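PDB 6K93: type III effector XopAI from Xanthomonas citri, which has a mono-ADP-ribosyltransferase fold and probably acts inside the host plant cell by binding arginine-containing peptides. Local coordinates for residues H157-Y162 with E212-Q217; Q172-D177 with E283-F288; A249-N254 with G271-M276. All coordinates share one frame; numbering follows the deposited sequence.

Contact 1 of 3, residues H157-Y162 with E212-Q217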
loop_
_atom_site.group_PDB
_atom_site.type_symbol
_atom_site.label_atom_id
_atom_site.label_comp_id
_atom_site.label_asym_id
_atom_site.label_seq_id
_atom_site.Cartn_x
_atom_site.Cartn_y
_atom_site.Cartn_z
ATOM N N HIS A 157 17.168 -5.291 13.524
ATOM C CA HIS A 157 15.957 -6.078 13.756
ATOM C C HIS A 157 16.095 -7.344 12.920
ATOM O O HIS A 157 15.504 -7.473 11.842
ATOM C CB HIS A 157 14.713 -5.264 13.414
ATOM C CG HIS A 157 14.567 -4.038 14.260
ATOM N ND1 HIS A 157 13.898 -4.043 15.467
ATOM C CD2 HIS A 157 15.054 -2.785 14.103
ATOM C CE1 HIS A 157 13.953 -2.834 15.999
ATOM N NE2 HIS A 157 14.649 -2.053 15.192
ATOM N N PRO A 158 16.878 -8.303 13.417
ATOM C CA PRO A 158 17.241 -9.450 12.571
ATOM C C PRO A 158 16.075 -10.252 12.058
ATOM O O PRO A 158 16.262 -10.979 11.075
ATOM C CB PRO A 158 18.129 -10.311 13.491
ATOM C CG PRO A 158 18.586 -9.383 14.575
ATOM C CD PRO A 158 17.542 -8.325 14.733
ATOM N N GLU A 159 14.892 -10.163 12.664
ATOM C CA GLU A 159 13.727 -10.843 12.109
ATOM C C GLU A 159 13.393 -10.321 10.715
ATOM O O GLU A 159 12.639 -10.969 9.984
ATOM C CB GLU A 159 12.528 -10.710 13.049
ATOM C CG GLU A 159 11.806 -9.390 13.049
ATOM C CD GLU A 159 12.439 -8.313 13.888
ATOM O OE1 GLU A 159 13.530 -8.533 14.466
ATOM O OE2 GLU A 159 11.828 -7.224 14.004
ATOM N N LEU A 160 13.938 -9.171 10.343
ATOM C CA LEU A 160 13.714 -8.581 9.030
ATOM C C LEU A 160 14.807 -8.918 8.028
ATOM O O LEU A 160 14.793 -8.392 6.926
ATOM C CB LEU A 160 13.620 -7.058 9.159
ATOM C CG LEU A 160 12.470 -6.480 9.999
ATOM C CD1 LEU A 160 12.621 -4.980 10.097
ATOM C CD2 LEU A 160 11.148 -6.830 9.375
ATOM N N LYS A 161 15.749 -9.793 8.364
ATOM C CA LYS A 161 16.927 -9.948 7.517
ATOM C C LYS A 161 16.627 -10.567 6.156
ATOM O O LYS A 161 17.453 -10.441 5.243
ATOM C CB LYS A 161 17.997 -10.768 8.252
ATOM C CG LYS A 161 17.701 -12.257 8.374
ATOM C CD LYS A 161 18.848 -12.925 9.178
ATOM C CE LYS A 161 18.810 -14.430 9.091
ATOM N NZ LYS A 161 19.645 -15.063 10.144
ATOM N N TYR A 162 15.481 -11.213 5.988
ATOM C CA TYR A 162 15.115 -11.770 4.697
ATOM C C TYR A 162 14.347 -10.787 3.831
ATOM O O TYR A 162 14.124 -11.078 2.649
ATOM C CB TYR A 162 14.293 -13.048 4.887
ATOM C CG TYR A 162 15.008 -14.050 5.747
ATOM C CD1 TYR A 162 16.157 -14.666 5.301
ATOM C CD2 TYR A 162 14.548 -14.338 7.011
ATOM C CE1 TYR A 162 16.823 -15.570 6.096
ATOM C CE2 TYR A 162 15.208 -15.230 7.815
ATOM C CZ TYR A 162 16.351 -15.838 7.344
ATOM O OH TYR A 162 17.011 -16.738 8.153
ATOM N N GLU A 212 5.320 -12.944 10.778
ATOM C CA GLU A 212 3.987 -12.960 11.367
ATOM C C GLU A 212 3.899 -12.131 12.643
ATOM O O GLU A 212 2.805 -11.670 13.001
ATOM C CB GLU A 212 3.558 -14.407 11.626
ATOM C CG GLU A 212 2.245 -14.592 12.378
ATOM C CD GLU A 212 1.020 -14.008 11.689
ATOM O OE1 GLU A 212 1.092 -13.534 10.534
ATOM O OE2 GLU A 212 -0.050 -14.037 12.326
ATOM N N GLU A 213 5.010 -11.870 13.320
ATOM C CA GLU A 213 4.927 -11.014 14.498
ATOM C C GLU A 213 4.532 -9.580 14.159
ATOM O O GLU A 213 4.159 -8.832 15.067
ATOM C CB GLU A 213 6.250 -11.049 15.269
ATOM C CG GLU A 213 7.471 -10.722 14.432
ATOM C CD GLU A 213 8.241 -11.956 13.986
ATOM O OE1 GLU A 213 7.618 -12.951 13.544
ATOM O OE2 GLU A 213 9.486 -11.923 14.066
ATOM N N TYR A 214 4.596 -9.179 12.882
ATOM C CA TYR A 214 4.127 -7.873 12.460
ATOM C C TYR A 214 2.629 -7.839 12.190
ATOM O O TYR A 214 2.082 -6.751 12.001
ATOM C CB TYR A 214 4.894 -7.403 11.200
ATOM C CG TYR A 214 6.283 -6.943 11.560
ATOM C CD1 TYR A 214 7.303 -7.866 11.778
ATOM C CD2 TYR A 214 6.574 -5.594 11.731
ATOM C CE1 TYR A 214 8.578 -7.454 12.140
ATOM C CE2 TYR A 214 7.839 -5.184 12.098
ATOM C CZ TYR A 214 8.831 -6.109 12.297
ATOM O OH TYR A 214 10.089 -5.677 12.668
ATOM N N SER A 215 1.945 -8.979 12.210
ATOM C CA SER A 215 0.493 -8.980 12.062
ATOM C C SER A 215 -0.162 -8.421 13.310
ATOM O O SER A 215 0.264 -8.706 14.434
ATOM C CB SER A 215 -0.025 -10.399 11.821
ATOM O OG SER A 215 0.376 -10.886 10.567
ATOM N N TYR A 216 -1.229 -7.667 13.107
ATOM C CA TYR A 216 -2.030 -7.125 14.194
ATOM C C TYR A 216 -3.333 -7.898 14.297
ATOM O O TYR A 216 -4.060 -8.031 13.303
ATOM C CB TYR A 216 -2.340 -5.647 13.969
ATOM C CG TYR A 216 -3.044 -5.062 15.168
ATOM C CD1 TYR A 216 -2.397 -4.950 16.385
ATOM C CD2 TYR A 216 -4.364 -4.657 15.085
ATOM C CE1 TYR A 216 -3.039 -4.429 17.470
ATOM C CE2 TYR A 216 -5.022 -4.133 16.177
ATOM C CZ TYR A 216 -4.344 -4.025 17.366
ATOM O OH TYR A 216 -4.996 -3.530 18.471
ATOM N N GLN A 217 -3.630 -8.408 15.494
ATOM C CA GLN A 217 -4.895 -9.055 15.782
ATOM C C GLN A 217 -5.693 -8.114 16.670
ATOM O O GLN A 217 -5.369 -7.927 17.847
ATOM C CB GLN A 217 -4.701 -10.403 16.457
ATOM C CG GLN A 217 -4.102 -11.420 15.533
ATOM C CD GLN A 217 -2.606 -11.413 15.622
ATOM O OE1 GLN A 217 -2.039 -11.294 16.706
ATOM N NE2 GLN A 217 -1.948 -11.522 14.478
#

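Contact 2 of 3, residues Q172-D177 with E283-F288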
loop_
_atom_site.group_PDB
_atom_site.type_symbol
_atom_site.label_atom_id
_atom_site.label_comp_id
_atom_site.label_asym_id
_atom_site.label_seq_id
_atom_site.Cartn_x
_atom_site.Cartn_y
_atom_site.Cartn_z
ATOM N N GLN A 172 7.987 2.614 3.762
ATOM C CA GLN A 172 8.233 3.989 4.168
ATOM C C GLN A 172 7.630 4.966 3.166
ATOM O O GLN A 172 6.987 5.948 3.554
ATOM C CB GLN A 172 9.731 4.249 4.354
ATOM C CG GLN A 172 9.999 5.668 4.864
ATOM C CD GLN A 172 11.465 5.943 5.123
ATOM O OE1 GLN A 172 12.257 5.034 5.299
ATOM N NE2 GLN A 172 11.820 7.223 5.164
ATOM N N ALA A 173 7.798 4.697 1.867
ATOM C CA ALA A 173 7.259 5.591 0.843
ATOM C C ALA A 173 5.743 5.665 0.923
ATOM O O ALA A 173 5.151 6.722 0.672
ATOM C CB ALA A 173 7.695 5.118 -0.553
ATOM N N TRP A 174 5.097 4.543 1.261
ATOM C CA TRP A 174 3.654 4.544 1.426
ATOM C C TRP A 174 3.220 5.582 2.456
ATOM O O TRP A 174 2.164 6.199 2.312
ATOM C CB TRP A 174 3.167 3.154 1.825
ATOM C CG TRP A 174 1.778 3.204 2.348
ATOM C CD1 TRP A 174 1.408 3.277 3.682
ATOM C CD2 TRP A 174 0.570 3.316 1.606
ATOM N NE1 TRP A 174 0.050 3.380 3.790
ATOM C CE2 TRP A 174 -0.485 3.413 2.528
ATOM C CE3 TRP A 174 0.279 3.324 0.247
ATOM C CZ2 TRP A 174 -1.794 3.510 2.132
ATOM C CZ3 TRP A 174 -1.029 3.416 -0.147
ATOM C CH2 TRP A 174 -2.059 3.498 0.777
ATOM N N THR A 175 4.008 5.786 3.505
ATOM C CA THR A 175 3.632 6.716 4.555
ATOM C C THR A 175 3.982 8.167 4.236
ATOM O O THR A 175 3.792 9.043 5.087
ATOM C CB THR A 175 4.268 6.311 5.894
ATOM O OG1 THR A 175 5.692 6.498 5.896
ATOM C CG2 THR A 175 3.952 4.848 6.213
ATOM N N THR A 176 4.451 8.447 3.021
ATOM C CA THR A 176 4.642 9.805 2.535
ATOM C C THR A 176 3.463 10.164 1.622
ATOM O O THR A 176 2.586 9.342 1.341
ATOM C CB THR A 176 5.968 9.952 1.793
ATOM O OG1 THR A 176 5.860 9.359 0.481
ATOM C CG2 THR A 176 7.117 9.320 2.570
ATOM N N ASP A 177 3.484 11.389 1.084
ATOM C CA ASP A 177 2.458 11.816 0.155
ATOM C C ASP A 177 2.491 11.024 -1.148
ATOM O O ASP A 177 1.541 11.123 -1.934
ATOM C CB ASP A 177 2.638 13.298 -0.149
ATOM C CG ASP A 177 2.347 14.182 1.061
ATOM O OD1 ASP A 177 1.565 13.749 1.933
ATOM O OD2 ASP A 177 2.917 15.290 1.145
ATOM N N GLU A 283 2.440 7.456 14.713
ATOM C CA GLU A 283 1.267 6.746 14.239
ATOM C C GLU A 283 1.431 5.245 14.510
ATOM O O GLU A 283 2.532 4.739 14.760
ATOM C CB GLU A 283 1.033 6.984 12.732
ATOM C CG GLU A 283 0.661 8.438 12.332
ATOM C CD GLU A 283 0.207 8.601 10.870
ATOM O OE1 GLU A 283 0.237 7.625 10.079
ATOM O OE2 GLU A 283 -0.178 9.734 10.496
ATOM N N GLN A 284 0.302 4.535 14.462
ATOM C CA GLN A 284 0.234 3.072 14.606
ATOM C C GLN A 284 -0.594 2.520 13.437
ATOM O O GLN A 284 -1.703 1.992 13.590
ATOM C CB GLN A 284 -0.356 2.661 15.969
ATOM C CG GLN A 284 0.594 3.008 17.117
ATOM C CD GLN A 284 0.030 2.642 18.482
ATOM O OE1 GLN A 284 -0.092 3.495 19.341
ATOM N NE2 GLN A 284 -0.286 1.366 18.682
ATOM N N GLU A 285 -0.031 2.649 12.226
ATOM C CA GLU A 285 -0.724 2.283 11.003
ATOM C C GLU A 285 -0.654 0.791 10.762
ATOM O O GLU A 285 0.383 0.158 10.967
ATOM C CB GLU A 285 -0.139 3.046 9.817
ATOM C CG GLU A 285 -0.836 2.755 8.515
ATOM C CD GLU A 285 -0.413 3.696 7.388
ATOM O OE1 GLU A 285 0.542 4.475 7.557
ATOM O OE2 GLU A 285 -1.060 3.637 6.332
ATOM N N VAL A 286 -1.771 0.249 10.296
ATOM C CA VAL A 286 -1.900 -1.125 9.824
ATOM C C VAL A 286 -2.340 -1.047 8.369
ATOM O O VAL A 286 -3.255 -0.289 8.048
ATOM C CB VAL A 286 -2.921 -1.933 10.648
ATOM C CG1 VAL A 286 -3.224 -3.268 10.046
ATOM C CG2 VAL A 286 -2.387 -2.086 12.092
ATOM N N LEU A 287 -1.674 -1.786 7.485
ATOM C CA LEU A 287 -1.900 -1.670 6.050
ATOM C C LEU A 287 -2.252 -3.030 5.489
ATOM O O LEU A 287 -1.551 -4.016 5.750
ATOM C CB LEU A 287 -0.674 -1.091 5.362
ATOM C CG LEU A 287 -0.883 -0.801 3.889
ATOM C CD1 LEU A 287 -1.957 0.227 3.646
ATOM C CD2 LEU A 287 0.420 -0.353 3.267
ATOM N N PHE A 288 -3.348 -3.078 4.749
ATOM C CA PHE A 288 -3.776 -4.292 4.054
ATOM C C PHE A 288 -3.530 -4.163 2.557
ATOM O O PHE A 288 -3.813 -3.101 1.979
ATOM C CB PHE A 288 -5.272 -4.573 4.270
ATOM C CG PHE A 288 -5.719 -4.685 5.710
ATOM C CD1 PHE A 288 -6.136 -3.566 6.386
ATOM C CD2 PHE A 288 -5.811 -5.921 6.319
ATOM C CE1 PHE A 288 -6.614 -3.665 7.685
ATOM C CE2 PHE A 288 -6.280 -6.014 7.615
ATOM C CZ PHE A 288 -6.680 -4.895 8.280
#

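Contact 3 of 3, residues A249-N254 with G271-M276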
loop_
_atom_site.group_PDB
_atom_site.type_symbol
_atom_site.label_atom_id
_atom_site.label_comp_id
_atom_site.label_asym_id
_atom_site.label_seq_id
_atom_site.Cartn_x
_atom_site.Cartn_y
_atom_site.Cartn_z
ATOM N N ALA A 249 -5.421 1.630 8.055
ATOM C CA ALA A 249 -6.150 1.785 9.300
ATOM C C ALA A 249 -5.176 2.114 10.413
ATOM O O ALA A 249 -3.974 2.088 10.237
ATOM C CB ALA A 249 -6.941 0.511 9.619
ATOM N N SER A 250 -5.715 2.428 11.583
ATOM C CA SER A 250 -4.931 2.747 12.767
ATOM C C SER A 250 -5.303 1.793 13.901
ATOM O O SER A 250 -6.474 1.454 14.081
ATOM C CB SER A 250 -5.168 4.200 13.162
ATOM O OG SER A 250 -4.548 4.526 14.383
ATOM N N GLU A 251 -4.276 1.364 14.654
ATOM C CA GLU A 251 -4.517 0.550 15.841
ATOM C C GLU A 251 -5.261 1.342 16.900
ATOM O O GLU A 251 -5.966 0.766 17.737
ATOM C CB GLU A 251 -3.205 0.058 16.411
ATOM C CG GLU A 251 -2.425 -0.833 15.493
ATOM C CD GLU A 251 -1.058 -1.208 16.057
ATOM O OE1 GLU A 251 -0.893 -1.154 17.275
ATOM O OE2 GLU A 251 -0.191 -1.553 15.251
ATOM N N THR A 252 -5.092 2.658 16.902
ATOM C CA THR A 252 -5.692 3.547 17.878
ATOM C C THR A 252 -6.761 4.397 17.214
ATOM O O THR A 252 -6.669 4.729 16.023
ATOM C CB THR A 252 -4.608 4.431 18.518
ATOM O OG1 THR A 252 -3.818 5.053 17.496
ATOM C CG2 THR A 252 -3.689 3.598 19.384
ATOM N N LYS A 253 -7.778 4.752 17.987
ATOM C CA LYS A 253 -8.851 5.609 17.518
ATOM C C LYS A 253 -8.664 6.992 18.126
ATOM O O LYS A 253 -9.407 7.448 18.993
ATOM C CB LYS A 253 -10.194 5.002 17.843
ATOM C CG LYS A 253 -11.307 5.663 17.064
ATOM C CD LYS A 253 -12.649 5.093 17.382
ATOM C CE LYS A 253 -13.705 5.684 16.453
ATOM N NZ LYS A 253 -15.079 5.297 16.878
ATOM N N ASN A 254 -7.600 7.633 17.681
ATOM C CA ASN A 254 -7.251 8.958 18.156
ATOM C C ASN A 254 -8.321 9.966 17.798
ATOM O O ASN A 254 -8.986 9.863 16.764
ATOM C CB ASN A 254 -5.927 9.432 17.521
ATOM C CG ASN A 254 -4.841 8.413 17.626
ATOM O OD1 ASN A 254 -4.838 7.412 16.903
ATOM N ND2 ASN A 254 -3.945 8.608 18.604
ATOM N N GLY A 271 -3.366 -8.095 9.005
ATOM C CA GLY A 271 -2.993 -6.745 8.643
ATOM C C GLY A 271 -1.676 -6.403 9.310
ATOM O O GLY A 271 -1.469 -6.701 10.487
ATOM N N LYS A 272 -0.778 -5.732 8.603
ATOM C CA LYS A 272 0.585 -5.600 9.086
ATOM C C LYS A 272 0.816 -4.232 9.700
ATOM O O LYS A 272 0.421 -3.197 9.142
ATOM C CB LYS A 272 1.588 -5.826 7.946
ATOM C CG LYS A 272 1.657 -7.272 7.476
ATOM C CD LYS A 272 2.258 -8.143 8.527
ATOM C CE LYS A 272 2.508 -9.557 8.046
ATOM N NZ LYS A 272 1.243 -10.321 7.893
ATOM N N ARG A 273 1.483 -4.238 10.849
ATOM C CA ARG A 273 1.875 -3.028 11.555
ATOM C C ARG A 273 3.088 -2.428 10.882
ATOM O O ARG A 273 4.127 -3.091 10.784
ATOM C CB ARG A 273 2.203 -3.366 13.004
ATOM C CG ARG A 273 1.115 -4.164 13.683
ATOM C CD ARG A 273 1.581 -4.659 15.042
ATOM N NE ARG A 273 1.396 -3.601 16.009
ATOM C CZ ARG A 273 1.619 -3.756 17.314
ATOM N NH1 ARG A 273 2.033 -4.929 17.791
ATOM N NH2 ARG A 273 1.415 -2.753 18.158
ATOM N N ILE A 274 2.964 -1.201 10.377
ATOM C CA ILE A 274 4.071 -0.582 9.655
ATOM C C ILE A 274 4.633 0.641 10.368
ATOM O O ILE A 274 5.445 1.375 9.777
ATOM C CB ILE A 274 3.671 -0.256 8.209
ATOM C CG1 ILE A 274 2.549 0.800 8.130
ATOM C CG2 ILE A 274 3.212 -1.530 7.493
ATOM C CD1 ILE A 274 2.395 1.379 6.693
ATOM N N SER A 275 4.277 0.837 11.636
ATOM C CA SER A 275 4.820 1.962 12.404
ATOM C C SER A 275 6.348 1.953 12.453
ATOM O O SER A 275 6.973 3.022 12.443
ATOM C CB SER A 275 4.231 1.966 13.820
ATOM O OG SER A 275 4.488 0.740 14.508
ATOM N N MET A 276 6.965 0.776 12.475
ATOM C CA MET A 276 8.426 0.691 12.474
ATOM C C MET A 276 9.055 1.343 11.239
ATOM O O MET A 276 10.223 1.774 11.294
ATOM C CB MET A 276 8.843 -0.787 12.537
ATOM C CG MET A 276 8.536 -1.496 13.827
ATOM S SD MET A 276 10.089 -1.872 14.659
ATOM C CE MET A 276 10.888 -2.929 13.451
HETATM O O HOH W 1 1.499 -0.012 13.514
HETATM O O HOH W 2 2.278 -0.244 16.375
#

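Contact 1 of 3, residues H157-Y162 with E212-Q217
Tyr214 reaches across to the 3-10 turn that begins at Pro158 and brings the hydroxyl end of its ring against both Glu159 and Leu160. Its hydroxyl OH donates a hydrogen bond of 2.7 Å to OE2 of Glu159. The bond arrives on the anti side of that oxygen and close to the carboxylate plane, 16° out of it. Carboxylate and ring are nearly coplanar, 23° apart, and CG of Glu159 also lies at the ring edge, so the acid meets the tyrosine along its rim. Glu159 gets there by folding back: CG sits between the backbone N and the carbonyl carbon (chi1 77°), and a second bend at chi2 turns the carboxylate to the phenol. Leu160 adds the apolar half of the contact. Its CD2 lies 3.8 Å from CZ of Tyr214 and 3.6 Å from OH of the same residue, approaching the ring obliquely. Both elements are short 3-10 turns in loops: the first follows helix 136-156, and 212-214 leads from helix 194-209 toward strand 218-224, so the contact ties a connection of the helical part to the entry of the sheet in the ADP-ribosyltransferase fold. The backbone of Tyr214 is hydrogen-bonded to Arg273, while Leu160 also packs on Leu210 and Phe277. Toward the exposed side, Glu213 lays its OE2 3.4 Å from CB of Glu159. OE2 of Glu159 stands 5.3 Å from OE2 of Glu213, a nearby like charge that would probably make Glu159 a stronger acceptor for the tyrosine hydroxyl.

Contact 2 of 3, residues Q172-D177 with E283-F288
The indole of Trp174 has CD2 of Leu287 over one face and the carboxylate of Glu285 at its edge. CD2 sits 3.7 Å from the centroid of the five-membered ring and almost straight above it, a CH-pi contact, while the other methyl, CD1 of Leu287, lies 3.6 Å from CZ2 of Trp174 on the six-membered ring. At the edge, NE1 of Trp174 donates to OE2 of Glu285 over 2.8 Å. The bond is nearly straight at 167° and lies in the indole plane, but it meets the oxygen from above the carboxylate plane, 39° out of it. Glu285 reaches the indole fully extended, CG anti to the backbone N (chi1 -178°). Its other oxygen, OE1, rests 3.7 Å from CG2 of Thr175. That threonine closes the helix: its OG1 and its backbone N both donate to Gln172 O. Ile203 of helix 194-209 touches both Trp174 and Leu287. The end of helix 165-174 thus packs on central strand 285-288, where Glu285 and Leu287 share one side and Val286 between them does not face the helix. Glu283-Gln284-Glu285 matches in sequence the Glu-X-Glu motif that in active arginine-specific ADP-ribosyltransferases lies at the catalytic site.

Contact 3 of 3, residues A249-N254 with G271-M276
Glu251 and Arg273 form a side-on salt bridge, in which two nitrogens of the guanidinium group take one carboxylate oxygen each. NE of Arg273 donates to OE2 of Glu251 over 2.7 Å, and NH2 of Arg273 donates to OE1 of Glu251 over 2.9 Å; both nitrogens come to the syn side of their oxygen but stand off the carboxylate plane, NE more than NH2. The grip is not flat. The two planes are 55° apart, and the bond from NH2 is the more bent, with an angle of 132° at the hydrogen against 152° for the bond from NE. Arg273 bends at chi3, which brings its side-chain end round to the acid, and OE2 of Glu251 comes within 3.3 Å of CG of Arg273. This is the close-packed part of the contact, and the two residues carry the direct contact between the segments. Beside it the join is looser and mediated by solvent. Two waters each donate to OE2 of Glu251: water 1 also accepts weakly from the backbone N of Ser275, and water 2, 3.0 Å from OE2 of Glu251, is hydrogen-bonded to OG of Ser275 and accepts weakly from NH2 of Arg273. Counting NE, OE2 thus has three hydrogen-bond partners, which fix the position of the carboxylate. OE1 has a second partner in NE2 of Gln284. The bridge lies at the surface, where strand 247-250 ends and strand 272-273 gives way to loop; these outer strands flank strand 285-288, whose Val286 touches Glu251, and Arg273 also packs on Tyr216.

Overall arrangement
Contact 2 is the buried one, its centre about 8 Å from the centre of the chain; contact 3 lies at the surface, and contact 1, between two loops, is partly buried. In contacts 1 and 2 a neutral donor meets an acid beside apolar packing, whereas contact 3 is a full ion pair with waters. Contacts 2 and 3 share the three-stranded sheet: strand 285-288 runs between strands 247-250 and 272-273, and contact 3 bridges these across its end, the centres of the two contacts about 8 Å apart. Contact 1 meets that sheet through 212-217, whose backbone probably hydrogen-bonds to 271-276 at Gly271 and Arg273, while Tyr216 packs on Val286 of contact 2.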